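PDB 2CO7: putative fimbriae assembly chaperone from Salmonella typhimurium, which probably acts as the periplasmic chaperone of the Saf fimbriae, helping pilus subunits fold and holding them ready for assembly. Local coordinates for residues B[127-132]-B[162-167]. Residues are numbered along the deposited sequence; the frame is centred on the assembly and turned at random.
Sequences KLIFRP and PFYMNL. With SO4 (sulfate ion), chain D.
The Arg-131 guanidinium meets the Phe-163 ring nearly at right angles, their planes 83° apart. One face of the guanidinium takes the ring edge, with CE2 of Phe-163 3.7 Å from NE of Arg-131 and offset toward the rim; on the phenyl side, NE lies at the edge of the ring, near its plane. The arginine chain is extended up to a bend at chi3 (-61°), which sets its guanidinium against the ring; NE also pairs with Glu-90 and NH2 with Asp-208, both in salt bridges. Two residues back along the strand, Ile-129 brings CG2 obliquely to the Tyr-164 ring, 4.1 Å from CD2, while its CD1 points tip to tip at ND2 of Asn-166, 3.9 Å away. Last comes Lys-127, extended beyond CG, with NZ giving a 2.8 Å hydrogen bond to OD1 of Asn-166 from above the carbonyl plane. The same NZ hydrogen-bonds O2 of a sulfate, probably from the crystallisation liquor, at 2.9 Å. Strand 116-131 thus meets the loop before strand 167-168 across the buried interface between two immunoglobulin-like domains. A further hydrogen bond from Lys-127 NZ to the partner protein's backbone puts this junction beside the bound chain, consistent with the interdomain subunit-binding cleft of PapD-type chaperones.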
ATOM      1  N   LYS B 127      -8.475   0.018   1.120  1.00 18.72           N
ATOM      2  CA  LYS B 127      -9.425  -0.750   1.911  1.00 18.73           C
ATOM      3  C   LYS B 127     -10.818  -0.673   1.306  1.00 19.49           C
ATOM      4  O   LYS B 127     -11.310   0.421   0.950  1.00 19.93           O
ATOM      5  CB  LYS B 127      -9.442  -0.268   3.369  1.00 17.34           C
ATOM      6  CG  LYS B 127      -8.088  -0.399   4.030  1.00 17.59           C
ATOM      7  CD  LYS B 127      -8.055   0.264   5.408  1.00 18.93           C
ATOM      8  CE  LYS B 127      -6.632   0.121   5.991  1.00 19.25           C
ATOM      9  NZ  LYS B 127      -6.398   1.025   7.177  1.00 22.70           N
ATOM     10  N   LEU B 128     -11.416  -1.859   1.180  1.00 19.47           N
ATOM     11  CA  LEU B 128     -12.811  -2.005   0.776  1.00 19.65           C
ATOM     12  C   LEU B 128     -13.526  -2.602   1.996  1.00 19.36           C
ATOM     13  O   LEU B 128     -13.371  -3.798   2.337  1.00 18.67           O
ATOM     14  CB  LEU B 128     -12.927  -2.928  -0.438  1.00 19.69           C
ATOM     15  CG  LEU B 128     -14.353  -3.358  -0.801  1.00 19.00           C
ATOM     16  CD1 LEU B 128     -15.142  -2.075  -1.225  1.00 18.28           C
ATOM     17  CD2 LEU B 128     -14.328  -4.363  -1.966  1.00 21.79           C
ATOM     18  N   ILE B 129     -14.297  -1.766   2.654  1.00 18.20           N
ATOM     19  CA  ILE B 129     -14.826  -2.120   3.979  1.00 19.48           C
ATOM     20  C   ILE B 129     -16.283  -2.433   3.860  1.00 19.50           C
ATOM     21  O   ILE B 129     -17.098  -1.540   3.544  1.00 20.41           O
ATOM     22  CB  ILE B 129     -14.527  -1.046   5.064  1.00 18.70           C
ATOM     23  CG1 ILE B 129     -12.999  -0.770   5.155  1.00 20.51           C
ATOM     24  CG2 ILE B 129     -15.039  -1.485   6.476  1.00 20.02           C
ATOM     25  CD1 ILE B 129     -12.589   0.503   6.008  1.00 19.89           C
ATOM     26  N   PHE B 130     -16.603  -3.702   4.153  1.00 19.09           N
ATOM     27  CA  PHE B 130     -17.978  -4.147   4.083  1.00 18.60           C
ATOM     28  C   PHE B 130     -18.728  -3.877   5.393  1.00 18.10           C
ATOM     29  O   PHE B 130     -18.310  -4.359   6.428  1.00 17.99           O
ATOM     30  CB  PHE B 130     -18.052  -5.628   3.683  1.00 18.62           C
ATOM     31  CG  PHE B 130     -19.452  -6.115   3.509  1.00 20.06           C
ATOM     32  CD1 PHE B 130     -20.153  -5.840   2.328  1.00 18.68           C
ATOM     33  CD2 PHE B 130     -20.070  -6.863   4.515  1.00 19.92           C
ATOM     34  CE1 PHE B 130     -21.510  -6.336   2.155  1.00 17.37           C
ATOM     35  CE2 PHE B 130     -21.378  -7.354   4.361  1.00 21.93           C
ATOM     36  CZ  PHE B 130     -22.101  -7.082   3.176  1.00 21.66           C
ATOM     37  N   ARG B 131     -19.824  -3.129   5.321  1.00 16.77           N
ATOM     38  CA  ARG B 131     -20.607  -2.752   6.505  1.00 17.54           C
ATOM     39  C   ARG B 131     -22.032  -3.346   6.427  1.00 18.98           C
ATOM     40  O   ARG B 131     -22.911  -2.874   5.632  1.00 17.70           O
ATOM     41  CB  ARG B 131     -20.627  -1.223   6.657  1.00 17.52           C
ATOM     42  CG  ARG B 131     -21.272  -0.740   7.988  1.00 17.74           C
ATOM     43  CD  ARG B 131     -21.130   0.727   8.146  1.00 15.04           C
ATOM     44  NE  ARG B 131     -19.701   1.097   8.184  1.00 17.46           N
ATOM     45  CZ  ARG B 131     -19.235   2.325   8.024  1.00 19.64           C
ATOM     46  NH1 ARG B 131     -20.071   3.360   7.823  1.00 18.07           N
ATOM     47  NH2 ARG B 131     -17.927   2.519   8.065  1.00 21.62           N
ATOM     48  N   PRO B 132     -22.269  -4.394   7.234  1.00 19.09           N
ATOM     49  CA  PRO B 132     -23.598  -4.988   7.353  1.00 19.90           C
ATOM     50  C   PRO B 132     -24.635  -3.916   7.678  1.00 20.99           C
ATOM     51  O   PRO B 132     -24.317  -2.914   8.322  1.00 20.32           O
ATOM     52  CB  PRO B 132     -23.437  -5.994   8.498  1.00 19.63           C
ATOM     53  CG  PRO B 132     -21.975  -6.361   8.434  1.00 19.88           C
ATOM     54  CD  PRO B 132     -21.281  -5.099   8.083  1.00 19.75           C
ATOM     55  N   PRO B 162     -18.086  -2.717  16.523  1.00 21.42           N
ATOM     56  CA  PRO B 162     -18.144  -3.475  15.267  1.00 21.14           C
ATOM     57  C   PRO B 162     -17.363  -2.925  14.084  1.00 20.75           C
ATOM     58  O   PRO B 162     -17.463  -3.514  13.007  1.00 21.33           O
ATOM     59  CB  PRO B 162     -19.643  -3.503  14.924  1.00 21.75           C
ATOM     60  CG  PRO B 162     -20.221  -2.300  15.651  1.00 23.25           C
ATOM     61  CD  PRO B 162     -19.378  -2.082  16.867  1.00 21.73           C
ATOM     62  N   PHE B 163     -16.558  -1.869  14.273  1.00 20.01           N
ATOM     63  CA  PHE B 163     -15.922  -1.179  13.148  1.00 19.28           C
ATOM     64  C   PHE B 163     -14.442  -1.420  13.068  1.00 19.42           C
ATOM     65  O   PHE B 163     -13.794  -1.520  14.101  1.00 19.82           O
ATOM     66  CB  PHE B 163     -16.115   0.342  13.255  1.00 19.40           C
ATOM     67  CG  PHE B 163     -17.554   0.779  13.177  1.00 18.92           C
ATOM     68  CD1 PHE B 163     -18.291   0.976  14.355  1.00 19.37           C
ATOM     69  CD2 PHE B 163     -18.196   0.916  11.961  1.00 21.11           C
ATOM     70  CE1 PHE B 163     -19.624   1.358  14.303  1.00 20.50           C
ATOM     71  CE2 PHE B 163     -19.536   1.318  11.893  1.00 21.06           C
ATOM     72  CZ  PHE B 163     -20.253   1.530  13.077  1.00 19.95           C
ATOM     73  N   TYR B 164     -13.884  -1.429  11.848  1.00 19.12           N
ATOM     74  CA  TYR B 164     -12.459  -1.161  11.733  1.00 18.89           C
ATOM     75  C   TYR B 164     -12.174   0.265  12.146  1.00 19.66           C
ATOM     76  O   TYR B 164     -12.840   1.190  11.681  1.00 19.04           O
ATOM     77  CB  TYR B 164     -11.918  -1.379  10.305  1.00 19.80           C
ATOM     78  CG  TYR B 164     -11.961  -2.833   9.948  1.00 18.91           C
ATOM     79  CD1 TYR B 164     -10.839  -3.636  10.093  1.00 22.02           C
ATOM     80  CD2 TYR B 164     -13.157  -3.421   9.523  1.00 21.71           C
ATOM     81  CE1 TYR B 164     -10.890  -4.997   9.794  1.00 21.99           C
ATOM     82  CE2 TYR B 164     -13.214  -4.798   9.204  1.00 20.88           C
ATOM     83  CZ  TYR B 164     -12.093  -5.564   9.360  1.00 21.34           C
ATOM     84  OH  TYR B 164     -12.123  -6.900   9.042  1.00 21.92           O
ATOM     85  N   MET B 165     -11.125   0.430  12.951  1.00 18.43           N
ATOM     86  CA  MET B 165     -10.756   1.741  13.497  1.00 18.97           C
ATOM     87  C   MET B 165      -9.422   2.130  12.865  1.00 19.62           C
ATOM     88  O   MET B 165      -8.367   1.580  13.186  1.00 19.63           O
ATOM     89  CB  MET B 165     -10.656   1.661  15.036  1.00 20.60           C
ATOM     90  CG  MET B 165     -12.007   1.623  15.735  1.00 19.53           C
ATOM     91  SD  MET B 165     -12.825   3.260  15.640  1.00 20.48           S
ATOM     92  CE  MET B 165     -14.459   2.891  16.312  1.00 22.63           C
ATOM     93  N   ASN B 166      -9.489   3.046  11.919  1.00 18.94           N
ATOM     94  CA  ASN B 166      -8.331   3.399  11.148  1.00 19.68           C
ATOM     95  C   ASN B 166      -7.796   4.654  11.794  1.00 20.13           C
ATOM     96  O   ASN B 166      -8.270   5.744  11.515  1.00 20.40           O
ATOM     97  CB  ASN B 166      -8.758   3.592   9.689  1.00 21.19           C
ATOM     98  CG  ASN B 166      -9.263   2.298   9.091  1.00 22.52           C
ATOM     99  OD1 ASN B 166      -8.502   1.321   8.957  1.00 21.66           O
ATOM    100  ND2 ASN B 166     -10.560   2.248   8.779  1.00 22.76           N
ATOM    101  N   LEU B 167      -6.817   4.482  12.679  1.00 19.93           N
ATOM    102  CA  LEU B 167      -6.360   5.589  13.509  1.00 21.31           C
ATOM    103  C   LEU B 167      -5.331   6.465  12.797  1.00 21.12           C
ATOM    104  O   LEU B 167      -4.478   5.983  12.065  1.00 21.32           O
ATOM    105  CB  LEU B 167      -5.804   5.093  14.852  1.00 22.45           C
ATOM    106  CG  LEU B 167      -6.782   4.651  15.970  1.00 25.21           C
ATOM    107  CD1 LEU B 167      -8.286   4.673  15.639  1.00 29.23           C
ATOM    108  CD2 LEU B 167      -6.332   3.279  16.421  1.00 30.48           C
TER
HETATM  109  S   SO4 D1221      -2.890   1.059   8.635  1.00 16.20           S
HETATM  110  O1  SO4 D1221      -1.690   1.829   8.260  1.00 17.65           O
HETATM  111  O2  SO4 D1221      -3.544   0.554   7.435  1.00 14.85           O
HETATM  112  O3  SO4 D1221      -2.399  -0.022   9.489  1.00 14.12           O
HETATM  113  O4  SO4 D1221      -3.794   1.849   9.490  1.00 15.91           O